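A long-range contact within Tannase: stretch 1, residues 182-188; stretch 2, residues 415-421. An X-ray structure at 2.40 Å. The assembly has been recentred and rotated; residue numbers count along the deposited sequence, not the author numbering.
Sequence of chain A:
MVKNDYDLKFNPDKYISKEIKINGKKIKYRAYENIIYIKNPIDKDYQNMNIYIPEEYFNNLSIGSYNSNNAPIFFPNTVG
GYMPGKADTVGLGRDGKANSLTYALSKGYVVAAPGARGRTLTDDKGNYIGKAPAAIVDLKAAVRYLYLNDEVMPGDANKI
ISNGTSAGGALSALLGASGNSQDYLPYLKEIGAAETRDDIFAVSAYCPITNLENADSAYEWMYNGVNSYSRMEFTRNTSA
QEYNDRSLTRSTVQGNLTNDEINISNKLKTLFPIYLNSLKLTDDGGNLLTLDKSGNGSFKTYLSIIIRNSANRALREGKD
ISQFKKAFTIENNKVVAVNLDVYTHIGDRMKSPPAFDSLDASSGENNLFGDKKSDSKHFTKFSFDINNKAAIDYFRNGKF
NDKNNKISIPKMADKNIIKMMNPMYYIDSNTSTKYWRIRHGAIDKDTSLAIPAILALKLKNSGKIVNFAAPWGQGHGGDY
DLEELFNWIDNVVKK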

# COMPACT_ATOMS: atom_id res chain seq x y z
N GLN A 182 1.24 -12.98 -16.41
CA GLN A 182 2.33 -13.88 -16.76
C GLN A 182 3.69 -13.31 -16.38
O GLN A 182 4.65 -14.08 -16.24
N ASP A 183 3.80 -11.99 -16.23
CA ASP A 183 5.07 -11.35 -15.89
C ASP A 183 5.73 -11.95 -14.65
O ASP A 183 6.96 -11.96 -14.54
N TYR A 184 4.92 -12.41 -13.69
CA TYR A 184 5.42 -12.87 -12.41
C TYR A 184 5.80 -14.35 -12.41
O TYR A 184 6.54 -14.79 -11.52
N LEU A 185 5.32 -15.12 -13.40
CA LEU A 185 5.53 -16.57 -13.39
C LEU A 185 7.00 -16.98 -13.40
O LEU A 185 7.36 -17.87 -12.61
N PRO A 186 7.89 -16.41 -14.24
CA PRO A 186 9.30 -16.84 -14.17
C PRO A 186 9.92 -16.67 -12.79
O PRO A 186 10.82 -17.43 -12.42
N TYR A 187 9.45 -15.70 -12.00
CA TYR A 187 9.95 -15.61 -10.64
C TYR A 187 9.28 -16.63 -9.73
O TYR A 187 9.91 -17.12 -8.79
N LEU A 188 8.01 -16.96 -9.99
CA LEU A 188 7.32 -17.97 -9.20
C LEU A 188 7.85 -19.37 -9.51
O LEU A 188 8.01 -20.20 -8.61
N LYS A 415 12.68 -1.65 -17.29
CA LYS A 415 11.33 -1.14 -17.54
C LYS A 415 10.26 -2.15 -17.12
O LYS A 415 9.22 -1.77 -16.58
N ASN A 416 10.54 -3.44 -17.32
CA ASN A 416 9.60 -4.51 -16.99
C ASN A 416 9.45 -4.70 -15.48
O ASN A 416 8.40 -5.20 -15.02
N ILE A 417 10.43 -4.28 -14.69
CA ILE A 417 10.33 -4.36 -13.24
C ILE A 417 9.64 -3.12 -12.68
O ILE A 417 8.88 -3.22 -11.71
N ILE A 418 9.88 -1.95 -13.26
CA ILE A 418 9.07 -0.80 -12.91
C ILE A 418 7.59 -1.12 -13.15
O ILE A 418 6.73 -0.82 -12.30
N LYS A 419 7.29 -1.77 -14.28
CA LYS A 419 5.91 -2.13 -14.59
C LYS A 419 5.32 -3.06 -13.53
O LYS A 419 4.23 -2.81 -13.00
N MET A 420 6.05 -4.13 -13.20
CA MET A 420 5.54 -5.15 -12.29
C MET A 420 5.24 -4.62 -10.89
O MET A 420 4.59 -5.33 -10.11
N MET A 421 5.72 -3.42 -10.54
CA MET A 421 5.44 -2.85 -9.23
C MET A 421 4.28 -1.88 -9.25
O MET A 421 3.92 -1.35 -8.19

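This is a small, mixed contact in which one buried methionine, M420, packs among D183, Y184 and Y187, with a tyrosine-to-backbone hydrogen bond and a lysine–aspartate salt bridge adding polar ties. Touching residues are at least 230 apart in sequence, and the two stretches together bury 314 Å².

M420 gives up the most surface. Its CA-to-CB bond points sideways, but chi1 m (-82°) and chi2 t carry the chain to SD across toward stretch 1, and chi3 of -91° sets the terminal methyl. Methionine suits this place because its unbranched, polarizable chain can touch several different groups. CG lies over one face of the Y184 ring, 4.3 Å from its centroid, in a CH-pi contact, and CG also meets D183 CB at 3.8 Å. The sulfur SD sits 3.7 Å from D183 O and obliquely to both tyrosine rings, while CE reaches Y187 CE1 at 4.0 Å.

Y184, chi1 m, starts sideways, yet its length brings the ring end across. There the hydroxyl OH donates to M420 O at 2.7 Å, a short hydrogen bond to the backbone near the end of the second stretch. Tyrosine thus serves twice: its ring receives the methionine while its hydroxyl satisfies a carbonyl. Apolar packing of Y184 CE1 on M420 CB, 3.9 Å, supports the same arrangement.

Y187, also chi1 m, points toward stretch 2 and extends past M420, so that its OH comes 3.9 Å from I417 CD1; I417, m then t, has an extended branch that brings this methyl near.

D183 points toward stretch 2, with chi1 m. Its OD2 forms a salt bridge with K419 NZ at 3.4 Å, whose hydrogen bond is weak. K419 starts sideways, and an all-t chain carries its charge to the carboxylate. N416, chi1 t, points toward stretch 1, but its ND2 remains 4.0 Å from D183 OD2.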

# COMPACT_ATOMS: atom_id res chain seq x y z
CB GLN A 182 2.29 -14.17 -18.25
CG GLN A 182 0.95 -14.70 -18.73
CD GLN A 182 1.00 -16.18 -19.05
OE1 GLN A 182 0.66 -17.02 -18.22
NE2 GLN A 182 1.42 -16.51 -20.27
CB ASP A 183 4.84 -9.86 -15.64
CG ASP A 183 4.19 -9.18 -16.81
OD1 ASP A 183 3.82 -9.88 -17.78
OD2 ASP A 183 4.07 -7.93 -16.76
CB TYR A 184 4.37 -12.60 -11.35
CG TYR A 184 3.96 -11.15 -11.29
CD1 TYR A 184 4.64 -10.25 -10.50
CD2 TYR A 184 2.87 -10.68 -12.01
CE1 TYR A 184 4.27 -8.92 -10.44
CE2 TYR A 184 2.49 -9.36 -11.96
CZ TYR A 184 3.19 -8.48 -11.17
OH TYR A 184 2.81 -7.16 -11.12
CB LEU A 185 4.78 -17.21 -14.56
CG LEU A 185 3.35 -16.78 -14.86
CD1 LEU A 185 2.77 -17.71 -15.92
CD2 LEU A 185 2.49 -16.79 -13.60
CB PRO A 186 10.00 -15.96 -15.22
CG PRO A 186 8.92 -15.59 -16.20
CD PRO A 186 7.66 -15.44 -15.33
CB TYR A 187 9.74 -14.20 -10.08
CG TYR A 187 10.47 -13.10 -10.82
CD1 TYR A 187 9.87 -12.45 -11.89
CD2 TYR A 187 11.74 -12.68 -10.40
CE1 TYR A 187 10.51 -11.42 -12.55
CE2 TYR A 187 12.40 -11.64 -11.06
CZ TYR A 187 11.78 -11.02 -12.14
OH TYR A 187 12.40 -10.00 -12.82
CB LEU A 188 5.81 -17.89 -9.45
CG LEU A 188 5.11 -16.60 -9.01
CD1 LEU A 188 3.85 -16.34 -9.81
CD2 LEU A 188 4.78 -16.65 -7.52
CB LYS A 415 11.15 -0.75 -19.01
CG LYS A 415 11.97 0.48 -19.48
CD LYS A 415 13.49 0.25 -19.35
CE LYS A 415 13.96 -0.79 -20.35
NZ LYS A 415 15.10 -1.52 -19.80
CB ASN A 416 10.05 -5.80 -17.67
CG ASN A 416 9.14 -6.97 -17.38
OD1 ASN A 416 9.60 -8.06 -17.01
ND2 ASN A 416 7.83 -6.76 -17.54
CB ILE A 417 11.74 -4.57 -12.65
CG1 ILE A 417 12.28 -5.93 -13.12
CG2 ILE A 417 11.69 -4.51 -11.14
CD1 ILE A 417 13.60 -6.33 -12.51
CB ILE A 418 9.52 0.44 -13.69
CG1 ILE A 418 11.01 0.72 -13.41
CG2 ILE A 418 8.68 1.64 -13.33
CD1 ILE A 418 11.56 1.96 -14.09
CB LYS A 419 5.83 -2.80 -15.96
CG LYS A 419 4.41 -3.17 -16.31
CD LYS A 419 4.31 -4.17 -17.47
CE LYS A 419 2.93 -4.85 -17.46
NZ LYS A 419 2.65 -5.59 -18.70
CB MET A 420 6.52 -6.30 -12.17
CG MET A 420 6.41 -7.32 -13.29
SD MET A 420 7.56 -8.68 -13.03
CE MET A 420 8.94 -8.03 -13.93
CB MET A 421 6.68 -2.13 -8.65
CG MET A 421 7.89 -3.00 -8.41
SD MET A 421 7.50 -4.41 -7.37
CE MET A 421 6.68 -3.64 -5.93